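Local coordinates for phosphonate monoester hydrolase (Ruegeria pomeroyi, PDB 4UPK), which is a hydrolase of the sulfatase family, in the alkaline phosphatase superfamily, with four chains in its assembly, at residues Met163-Ser168 with Asp183-Val188; Ala366-Pro371 with Ile461-Arg466; Leu399-Gln404 with Ser414-Leu419. One frame throughout, in Å; residues are numbered along the deposited sequence.

Contact 1 of 3, residues Met163-Ser168 with Asp183-Val188; sequences MRLEMS and DDYAQV
Y185 OH gives its proton to L165 O over 2.6 Å. The acceptor belongs to a type I beta turn, R164 to M167, that sits between strand 158-162 and helix 169-177. The bond is bent at the carbonyl, with a C=O...OH angle of 149°, and Y185 OH lies tilted from the carbonyl plane. L165 O in turn sits at the edge of the phenol ring and in its plane, with Y185 CE2 3.1 Å from L165 O. M167 O approaches differently, over one face of the ring, 3.8 Å from Y185 CE2. Y185 reaches across to the turn because its CG is anti to the backbone N (chi1 176°). Y185 OH is also hydrogen-bonded to Y189 OH, and the two rings meet edge-to-face. M167 also packs on W228 of the second subunit, so the turn lies near a subunit boundary. R164 O accepts from M167 N at 2.9 Å, closing the turn, and from S168 OG just beyond it at 2.8 Å, on opposite faces of the carbonyl plane. S168 is at the N-cap position of helix 169-177 but makes no capping bond with its side chain; S168 CB lies 3.8 Å from Y185 OH.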
loop_
_atom_site.group_PDB
_atom_site.type_symbol
_atom_site.label_atom_id
_atom_site.label_comp_id
_atom_site.label_asym_id
_atom_site.label_seq_id
_atom_site.Cartn_x
_atom_site.Cartn_y
_atom_site.Cartn_z
ATOM N N MET A 163 -8.937 15.123 23.581
ATOM C CA MET A 163 -8.747 16.368 24.310
ATOM C C MET A 163 -7.703 17.241 23.621
ATOM O O MET A 163 -6.601 17.460 24.134
ATOM C CB MET A 163 -8.459 16.127 25.802
ATOM C CG MET A 163 -8.440 17.403 26.650
ATOM S SD MET A 163 -9.811 17.606 27.827
ATOM C CE MET A 163 -9.897 16.153 28.416
ATOM N N ARG A 164 -8.087 17.746 22.444
ATOM C CA ARG A 164 -7.302 18.680 21.661
ATOM C C ARG A 164 -7.903 20.062 21.943
ATOM O O ARG A 164 -9.128 20.194 21.988
ATOM C CB ARG A 164 -7.399 18.353 20.157
ATOM C CG ARG A 164 -7.254 16.887 19.831
ATOM C CD ARG A 164 -7.911 16.580 18.504
ATOM N NE ARG A 164 -8.442 15.221 18.496
ATOM C CZ ARG A 164 -8.953 14.624 17.429
ATOM N NH1 ARG A 164 -8.995 15.255 16.262
ATOM N NH2 ARG A 164 -9.428 13.391 17.518
ATOM N N LEU A 165 -7.037 21.085 22.113
ATOM C CA LEU A 165 -7.395 22.461 22.430
ATOM C C LEU A 165 -8.505 23.074 21.571
ATOM O O LEU A 165 -9.451 23.628 22.124
ATOM C CB LEU A 165 -6.151 23.362 22.550
ATOM C CG LEU A 165 -6.367 24.850 22.889
ATOM C CD1 LEU A 165 -7.005 25.040 24.272
ATOM C CD2 LEU A 165 -5.057 25.620 22.775
ATOM N N GLU A 166 -8.440 22.922 20.260
ATOM C CA GLU A 166 -9.462 23.480 19.357
ATOM C C GLU A 166 -10.745 22.627 19.264
ATOM O O GLU A 166 -11.738 23.070 18.668
ATOM C CB GLU A 166 -8.876 23.796 17.962
ATOM C CG GLU A 166 -7.699 24.787 17.957
ATOM C CD GLU A 166 -7.872 26.139 18.642
ATOM O OE1 GLU A 166 -8.905 26.808 18.407
ATOM O OE2 GLU A 166 -6.959 26.539 19.399
ATOM N N MET A 167 -10.748 21.436 19.903
ATOM C CA MET A 167 -11.914 20.551 19.916
ATOM C C MET A 167 -12.467 20.298 21.341
ATOM O O MET A 167 -13.359 21.038 21.787
ATOM C CB MET A 167 -11.599 19.253 19.174
ATOM C CG MET A 167 -12.826 18.512 18.763
ATOM S SD MET A 167 -12.422 17.177 17.636
ATOM C CE MET A 167 -14.033 16.441 17.469
ATOM N N SER A 168 -11.922 19.274 22.054
ATOM C CA SER A 168 -12.296 18.899 23.426
ATOM C C SER A 168 -13.797 18.656 23.600
ATOM O O SER A 168 -14.399 19.167 24.551
ATOM C CB SER A 168 -11.754 19.907 24.443
ATOM O OG SER A 168 -10.337 19.848 24.469
ATOM N N ASP A 183 -22.609 29.846 24.674
ATOM C CA ASP A 183 -23.132 29.717 23.313
ATOM C C ASP A 183 -22.030 29.476 22.280
ATOM O O ASP A 183 -22.324 29.109 21.146
ATOM C CB ASP A 183 -24.005 30.930 22.956
ATOM C CG ASP A 183 -25.335 30.923 23.686
ATOM O OD1 ASP A 183 -25.385 31.419 24.836
ATOM O OD2 ASP A 183 -26.313 30.381 23.130
ATOM N N ASP A 184 -20.768 29.650 22.697
ATOM C CA ASP A 184 -19.550 29.475 21.897
ATOM C C ASP A 184 -18.465 28.861 22.778
ATOM O O ASP A 184 -18.373 29.214 23.959
ATOM C CB ASP A 184 -19.058 30.852 21.399
ATOM C CG ASP A 184 -19.201 31.116 19.913
ATOM O OD1 ASP A 184 -20.341 30.984 19.381
ATOM O OD2 ASP A 184 -18.209 31.539 19.300
ATOM N N TYR A 185 -17.631 27.974 22.206
ATOM C CA TYR A 185 -16.498 27.346 22.900
ATOM C C TYR A 185 -15.499 28.399 23.431
ATOM O O TYR A 185 -14.984 28.222 24.538
ATOM C CB TYR A 185 -15.790 26.327 21.989
ATOM C CG TYR A 185 -14.542 25.663 22.556
ATOM C CD1 TYR A 185 -14.476 25.272 23.896
ATOM C CD2 TYR A 185 -13.485 25.310 21.726
ATOM C CE1 TYR A 185 -13.347 24.636 24.409
ATOM C CE2 TYR A 185 -12.369 24.638 22.220
ATOM C CZ TYR A 185 -12.307 24.290 23.557
ATOM O OH TYR A 185 -11.188 23.635 24.028
ATOM N N ALA A 186 -15.270 29.504 22.680
ATOM C CA ALA A 186 -14.360 30.591 23.104
ATOM C C ALA A 186 -14.794 31.321 24.412
ATOM O O ALA A 186 -13.950 31.899 25.092
ATOM C CB ALA A 186 -14.172 31.594 21.975
ATOM N N GLN A 187 -16.090 31.265 24.769
ATOM C CA GLN A 187 -16.629 31.882 25.986
ATOM C C GLN A 187 -16.147 31.198 27.281
ATOM O O GLN A 187 -16.095 31.828 28.330
ATOM C CB GLN A 187 -18.164 31.929 25.941
ATOM C CG GLN A 187 -18.748 32.890 24.897
ATOM C CD GLN A 187 -20.248 32.705 24.692
ATOM O OE1 GLN A 187 -20.982 32.206 25.566
ATOM N NE2 GLN A 187 -20.744 33.116 23.524
ATOM N N VAL A 188 -15.824 29.911 27.193
ATOM C CA VAL A 188 -15.335 29.036 28.272
ATOM C C VAL A 188 -13.984 29.565 28.871
ATOM O O VAL A 188 -13.742 29.428 30.060
ATOM C CB VAL A 188 -15.204 27.584 27.687
ATOM C CG1 VAL A 188 -14.384 26.656 28.578
ATOM C CG2 VAL A 188 -16.561 26.974 27.370
#

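Contact 2 of 3, residues Ala366-Pro371 with Ile461-Arg466; sequences AAYHTP and ILRDAR
Y368 and R463 share the same first torsion: each CG is anti to its carbonyl carbon (chi1 -54° and -60°), which sends both side chains toward the opposite segment. The R463 chain then runs extended from CG to NE and crosses Y368 at about a right angle. R463 NH2 ends 3.3 Å from Y368 CG and 3.4 Å from Y368 CB, near the root of the ring. The ring and guanidinium planes are 48° apart. I461 meets the far end of the same ring; the I461 and Y368 side chains approach each other from opposite directions. I461 CD1 is 3.7 Å from Y368 CZ and 3.6 Å from Y368 OH. I461 CG2 also lies over one face of the R463 guanidinium. The polar ends are held by other residues: Y368 OH bonds to T362 O, R463 NE forms a salt bridge with D365, and R463 NH1 bonds to S431 and S433. All three touching residues are buried. The contact joins the loop ahead of strand 372-375 to strand 458-463 of the four-stranded antiparallel sheet. Y76 of strand 70-76 touches both Y368 and R463, while S433 and L435 of strand 431-436 touch Y368.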
loop_
_atom_site.group_PDB
_atom_site.type_symbol
_atom_site.label_atom_id
_atom_site.label_comp_id
_atom_site.label_asym_id
_atom_site.label_seq_id
_atom_site.Cartn_x
_atom_site.Cartn_y
_atom_site.Cartn_z
ATOM N N ALA A 366 14.736 29.361 26.898
ATOM C CA ALA A 366 13.455 29.257 27.610
ATOM C C ALA A 366 12.329 28.639 26.746
ATOM O O ALA A 366 11.441 27.987 27.285
ATOM C CB ALA A 366 13.043 30.615 28.182
ATOM N N ALA A 367 12.429 28.773 25.407
ATOM C CA ALA A 367 11.466 28.202 24.454
ATOM C C ALA A 367 11.669 26.680 24.224
ATOM O O ALA A 367 10.764 26.033 23.696
ATOM C CB ALA A 367 11.550 28.948 23.127
ATOM N N TYR A 368 12.844 26.117 24.624
ATOM C CA TYR A 368 13.250 24.722 24.376
ATOM C C TYR A 368 13.592 23.936 25.610
ATOM O O TYR A 368 13.335 22.739 25.616
ATOM C CB TYR A 368 14.447 24.633 23.379
ATOM C CG TYR A 368 14.198 25.345 22.073
ATOM C CD1 TYR A 368 14.457 26.703 21.939
ATOM C CD2 TYR A 368 13.737 24.654 20.950
ATOM C CE1 TYR A 368 14.193 27.380 20.750
ATOM C CE2 TYR A 368 13.484 25.318 19.748
ATOM C CZ TYR A 368 13.704 26.687 19.659
ATOM O OH TYR A 368 13.460 27.387 18.502
ATOM N N HIS A 369 14.228 24.569 26.615
ATOM C CA HIS A 369 14.616 23.928 27.879
ATOM C C HIS A 369 13.355 23.385 28.609
ATOM O O HIS A 369 12.446 24.140 28.980
ATOM C CB HIS A 369 15.427 24.891 28.770
ATOM C CG HIS A 369 16.236 24.203 29.829
ATOM N ND1 HIS A 369 16.897 24.920 30.810
ATOM C CD2 HIS A 369 16.479 22.886 30.019
ATOM C CE1 HIS A 369 17.522 24.024 31.554
ATOM N NE2 HIS A 369 17.294 22.786 31.120
ATOM N N THR A 370 13.271 22.061 28.713
ATOM C CA THR A 370 12.103 21.380 29.281
ATOM C C THR A 370 12.452 20.414 30.401
ATOM O O THR A 370 13.525 19.814 30.375
ATOM C CB THR A 370 11.276 20.708 28.179
ATOM O OG1 THR A 370 12.143 20.036 27.265
ATOM C CG2 THR A 370 10.456 21.688 27.419
ATOM N N PRO A 371 11.553 20.255 31.403
ATOM C CA PRO A 371 11.838 19.291 32.467
ATOM C C PRO A 371 11.707 17.853 31.954
ATOM O O PRO A 371 10.969 17.596 31.003
ATOM C CB PRO A 371 10.788 19.616 33.533
ATOM C CG PRO A 371 9.624 20.183 32.760
ATOM C CD PRO A 371 10.234 20.907 31.590
ATOM N N ILE A 461 19.874 25.818 15.828
ATOM C CA ILE A 461 20.512 26.223 17.097
ATOM C C ILE A 461 21.463 25.103 17.579
ATOM O O ILE A 461 21.060 23.943 17.623
ATOM C CB ILE A 461 19.449 26.577 18.194
ATOM C CG1 ILE A 461 18.403 27.636 17.706
ATOM C CG2 ILE A 461 20.110 26.996 19.526
ATOM C CD1 ILE A 461 17.009 27.454 18.220
ATOM N N LEU A 462 22.709 25.450 17.939
ATOM C CA LEU A 462 23.673 24.502 18.497
ATOM C C LEU A 462 24.118 25.007 19.875
ATOM O O LEU A 462 24.687 26.086 19.967
ATOM C CB LEU A 462 24.885 24.242 17.555
ATOM C CG LEU A 462 25.818 23.099 17.986
ATOM C CD1 LEU A 462 26.206 22.239 16.810
ATOM C CD2 LEU A 462 27.066 23.624 18.698
ATOM N N ARG A 463 23.847 24.238 20.930
ATOM C CA ARG A 463 24.194 24.606 22.303
ATOM C C ARG A 463 25.415 23.852 22.739
ATOM O O ARG A 463 25.348 22.666 23.032
ATOM C CB ARG A 463 23.035 24.383 23.286
ATOM C CG ARG A 463 21.786 25.183 22.940
ATOM C CD ARG A 463 20.624 24.799 23.802
ATOM N NE ARG A 463 19.373 25.272 23.215
ATOM C CZ ARG A 463 18.611 24.556 22.396
ATOM N NH1 ARG A 463 18.941 23.305 22.093
ATOM N NH2 ARG A 463 17.505 25.082 21.882
ATOM N N ASP A 464 26.539 24.548 22.747
ATOM C CA ASP A 464 27.839 24.066 23.167
ATOM C C ASP A 464 27.961 24.426 24.667
ATOM O O ASP A 464 27.147 25.206 25.178
ATOM C CB ASP A 464 28.879 24.775 22.261
ATOM C CG ASP A 464 30.325 24.745 22.666
ATOM O OD1 ASP A 464 30.941 23.673 22.568
ATOM O OD2 ASP A 464 30.863 25.811 22.994
ATOM N N ALA A 465 28.935 23.838 25.377
ATOM C CA ALA A 465 29.174 24.095 26.810
ATOM C C ALA A 465 29.349 25.606 27.142
ATOM O O ALA A 465 28.905 26.072 28.199
ATOM C CB ALA A 465 30.393 23.313 27.279
ATOM N N ARG A 466 29.988 26.355 26.213
ATOM C CA ARG A 466 30.252 27.783 26.322
ATOM C C ARG A 466 29.347 28.646 25.403
ATOM O O ARG A 466 28.829 29.670 25.836
ATOM C CB ARG A 466 31.738 28.069 26.026
ATOM C CG ARG A 466 32.076 29.550 26.153
ATOM C CD ARG A 466 33.524 29.846 25.964
ATOM N NE ARG A 466 33.721 31.288 25.885
ATOM C CZ ARG A 466 34.765 31.872 25.318
ATOM N NH1 ARG A 466 35.724 31.145 24.769
ATOM N NH2 ARG A 466 34.847 33.189 25.274
#

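Contact 3 of 3, residues Leu399-Gln404 with Ser414-Leu419; sequences LDWVGQ and SLRPFL
D400 and S414 bring the two backbones within 6.8 Å, CA to CA, where the end of helix 394-402 passes the start of the weakly bonded helix 416-419. The first helix closes at G403 in a Schellman motif: G403 has positive phi, and G403 N and Q404 N bond back to carbonyls of the last turn. The second helix begins with a cap, as S414 OG accepts from R416 N at 3.3 Å. The D400 carboxylate joins these two helix ends. Its CG is anti to the backbone N (chi1 -179°), which points the group at S414 and R416. D400 OD2 accepts from S414 OG over 2.7 Å with its anti lone pair, the one away from the other oxygen. S414 OG is thus donor to the first segment and acceptor within its own, which should fix its rotation. D400 OD1 forms a salt bridge with R416 NH1 at 3.1 Å. The oxygen lies near the guanidinium plane, but NH1 comes from above the carboxylate plane, 61° out of it. The R416 chain is extended from CG to NE and runs past the acid, with R416 CD 3.5 Å from D400 OD2. One face of the guanidinium lies against the backbone of W401, where W401 CA is 3.7 Å from R416 NH1. The indole stands steeply to it, with W401 CD1 4.1 Å from R416 NE. P377 touches the same indole. R416 is exposed, whereas L415 and L419 are buried and pack on strands 70-76 and 372-375 of the large mixed sheet. L415 N bonds to T397 OG1, a further tie from the turn before helix 416-419 to helix 394-402. R416 NH1 also comes 3.3 Å from D400 O, but at an angle too poor for a bond.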
loop_
_atom_site.group_PDB
_atom_site.type_symbol
_atom_site.label_atom_id
_atom_site.label_comp_id
_atom_site.label_asym_id
_atom_site.label_seq_id
_atom_site.Cartn_x
_atom_site.Cartn_y
_atom_site.Cartn_z
ATOM N N LEU A 399 11.393 2.041 23.992
ATOM C CA LEU A 399 11.588 0.817 23.201
ATOM C C LEU A 399 12.651 -0.093 23.787
ATOM O O LEU A 399 12.434 -1.303 23.883
ATOM C CB LEU A 399 11.877 1.123 21.711
ATOM C CG LEU A 399 10.751 1.830 20.920
ATOM C CD1 LEU A 399 11.177 2.055 19.484
ATOM C CD2 LEU A 399 9.399 1.060 21.006
ATOM N N ASP A 400 13.795 0.491 24.196
ATOM C CA ASP A 400 14.899 -0.225 24.824
ATOM C C ASP A 400 14.375 -0.943 26.076
ATOM O O ASP A 400 14.505 -2.165 26.176
ATOM C CB ASP A 400 16.028 0.771 25.165
ATOM C CG ASP A 400 17.281 0.216 25.814
ATOM O OD1 ASP A 400 17.368 -1.020 25.988
ATOM O OD2 ASP A 400 18.181 1.024 26.153
ATOM N N TRP A 401 13.710 -0.186 26.988
ATOM C CA TRP A 401 13.154 -0.692 28.239
ATOM C C TRP A 401 12.140 -1.843 28.067
ATOM O O TRP A 401 12.171 -2.781 28.861
ATOM C CB TRP A 401 12.601 0.462 29.086
ATOM C CG TRP A 401 12.214 0.060 30.472
ATOM C CD1 TRP A 401 13.025 0.001 31.569
ATOM C CD2 TRP A 401 10.905 -0.329 30.916
ATOM N NE1 TRP A 401 12.299 -0.396 32.671
ATOM C CE2 TRP A 401 11.000 -0.626 32.294
ATOM C CE3 TRP A 401 9.661 -0.480 30.275
ATOM C CZ2 TRP A 401 9.892 -1.035 33.051
ATOM C CZ3 TRP A 401 8.566 -0.886 31.024
ATOM C CH2 TRP A 401 8.686 -1.156 32.397
ATOM N N VAL A 402 11.289 -1.803 27.023
ATOM C CA VAL A 402 10.316 -2.866 26.737
ATOM C C VAL A 402 10.967 -4.048 25.972
ATOM O O VAL A 402 10.369 -5.132 25.867
ATOM C CB VAL A 402 8.997 -2.364 26.062
ATOM C CG1 VAL A 402 8.345 -1.251 26.868
ATOM C CG2 VAL A 402 9.223 -1.913 24.618
ATOM N N GLY A 403 12.170 -3.816 25.438
ATOM C CA GLY A 403 12.927 -4.807 24.685
ATOM C C GLY A 403 12.512 -4.914 23.233
ATOM O O GLY A 403 12.583 -5.997 22.652
ATOM N N GLN A 404 12.063 -3.793 22.644
ATOM C CA GLN A 404 11.622 -3.705 21.252
ATOM C C GLN A 404 12.697 -3.005 20.427
ATOM O O GLN A 404 13.259 -2.006 20.885
ATOM C CB GLN A 404 10.277 -2.951 21.163
ATOM C CG GLN A 404 9.669 -2.850 19.767
ATOM C CD GLN A 404 9.405 -4.190 19.096
ATOM O OE1 GLN A 404 8.927 -5.156 19.713
ATOM N NE2 GLN A 404 9.678 -4.267 17.794
ATOM N N SER A 414 18.900 6.099 23.425
ATOM C CA SER A 414 18.350 5.653 24.703
ATOM C C SER A 414 19.047 6.305 25.905
ATOM O O SER A 414 20.281 6.360 25.970
ATOM C CB SER A 414 18.431 4.134 24.809
ATOM O OG SER A 414 17.881 3.661 26.027
ATOM N N LEU A 415 18.239 6.790 26.857
ATOM C CA LEU A 415 18.701 7.407 28.094
ATOM C C LEU A 415 18.877 6.377 29.201
ATOM O O LEU A 415 19.224 6.747 30.325
ATOM C CB LEU A 415 17.715 8.494 28.547
ATOM C CG LEU A 415 17.551 9.705 27.639
ATOM C CD1 LEU A 415 16.551 10.670 28.230
ATOM C CD2 LEU A 415 18.875 10.408 27.389
ATOM N N ARG A 416 18.633 5.086 28.889
ATOM C CA ARG A 416 18.743 3.974 29.828
ATOM C C ARG A 416 20.072 3.912 30.602
ATOM O O ARG A 416 19.981 3.784 31.823
ATOM C CB ARG A 416 18.369 2.635 29.181
ATOM C CG ARG A 416 17.682 1.687 30.141
ATOM C CD ARG A 416 17.287 0.424 29.443
ATOM N NE ARG A 416 16.936 -0.621 30.396
ATOM C CZ ARG A 416 16.584 -1.853 30.049
ATOM N NH1 ARG A 416 16.521 -2.197 28.765
ATOM N NH2 ARG A 416 16.282 -2.750 30.978
ATOM N N PRO A 417 21.289 4.082 29.995
ATOM C CA PRO A 417 22.536 4.076 30.820
ATOM C C PRO A 417 22.536 5.059 32.008
ATOM O O PRO A 417 23.007 4.703 33.089
ATOM C CB PRO A 417 23.642 4.428 29.805
ATOM C CG PRO A 417 23.098 3.984 28.507
ATOM C CD PRO A 417 21.620 4.255 28.561
ATOM N N PHE A 418 21.972 6.267 31.811
ATOM C CA PHE A 418 21.805 7.329 32.818
ATOM C C PHE A 418 20.930 6.948 34.016
ATOM O O PHE A 418 21.107 7.524 35.094
ATOM C CB PHE A 418 21.203 8.593 32.169
ATOM C CG PHE A 418 22.072 9.233 31.114
ATOM C CD1 PHE A 418 23.151 10.039 31.472
ATOM C CD2 PHE A 418 21.785 9.075 29.767
ATOM C CE1 PHE A 418 23.920 10.677 30.501
ATOM C CE2 PHE A 418 22.552 9.711 28.800
ATOM C CZ PHE A 418 23.626 10.495 29.170
ATOM N N LEU A 419 19.951 6.030 33.820
ATOM C CA LEU A 419 19.012 5.589 34.862
ATOM C C LEU A 419 19.672 4.906 36.062
ATOM O O LEU A 419 19.188 5.048 37.190
ATOM C CB LEU A 419 17.863 4.753 34.279
ATOM C CG LEU A 419 16.999 5.413 33.181
ATOM C CD1 LEU A 419 15.839 4.527 32.799
ATOM C CD2 LEU A 419 16.500 6.804 33.595
#

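Contact 1 closes before the others open along the chain. Contact 3 then falls entirely between the two segments of contact 2: 366-371, 399-404, 414-419, 461-466. Contact 1 lies across the chain's centre from both others, about 33 Å from contact 2 and 38 Å from contact 3, centre to centre. Contacts 2 and 3 are closer, at about 23 Å between centres and about 9 Å between nearest atoms. The large mixed sheet relates all three. Contact 1 follows its strand 158-162; side chains of contacts 2 and 3 pack on strand 70-76. Contact 2 alone includes a strand of the antiparallel four-stranded sheet, joining it to the loop that leads into strand 372-375 of the mixed sheet.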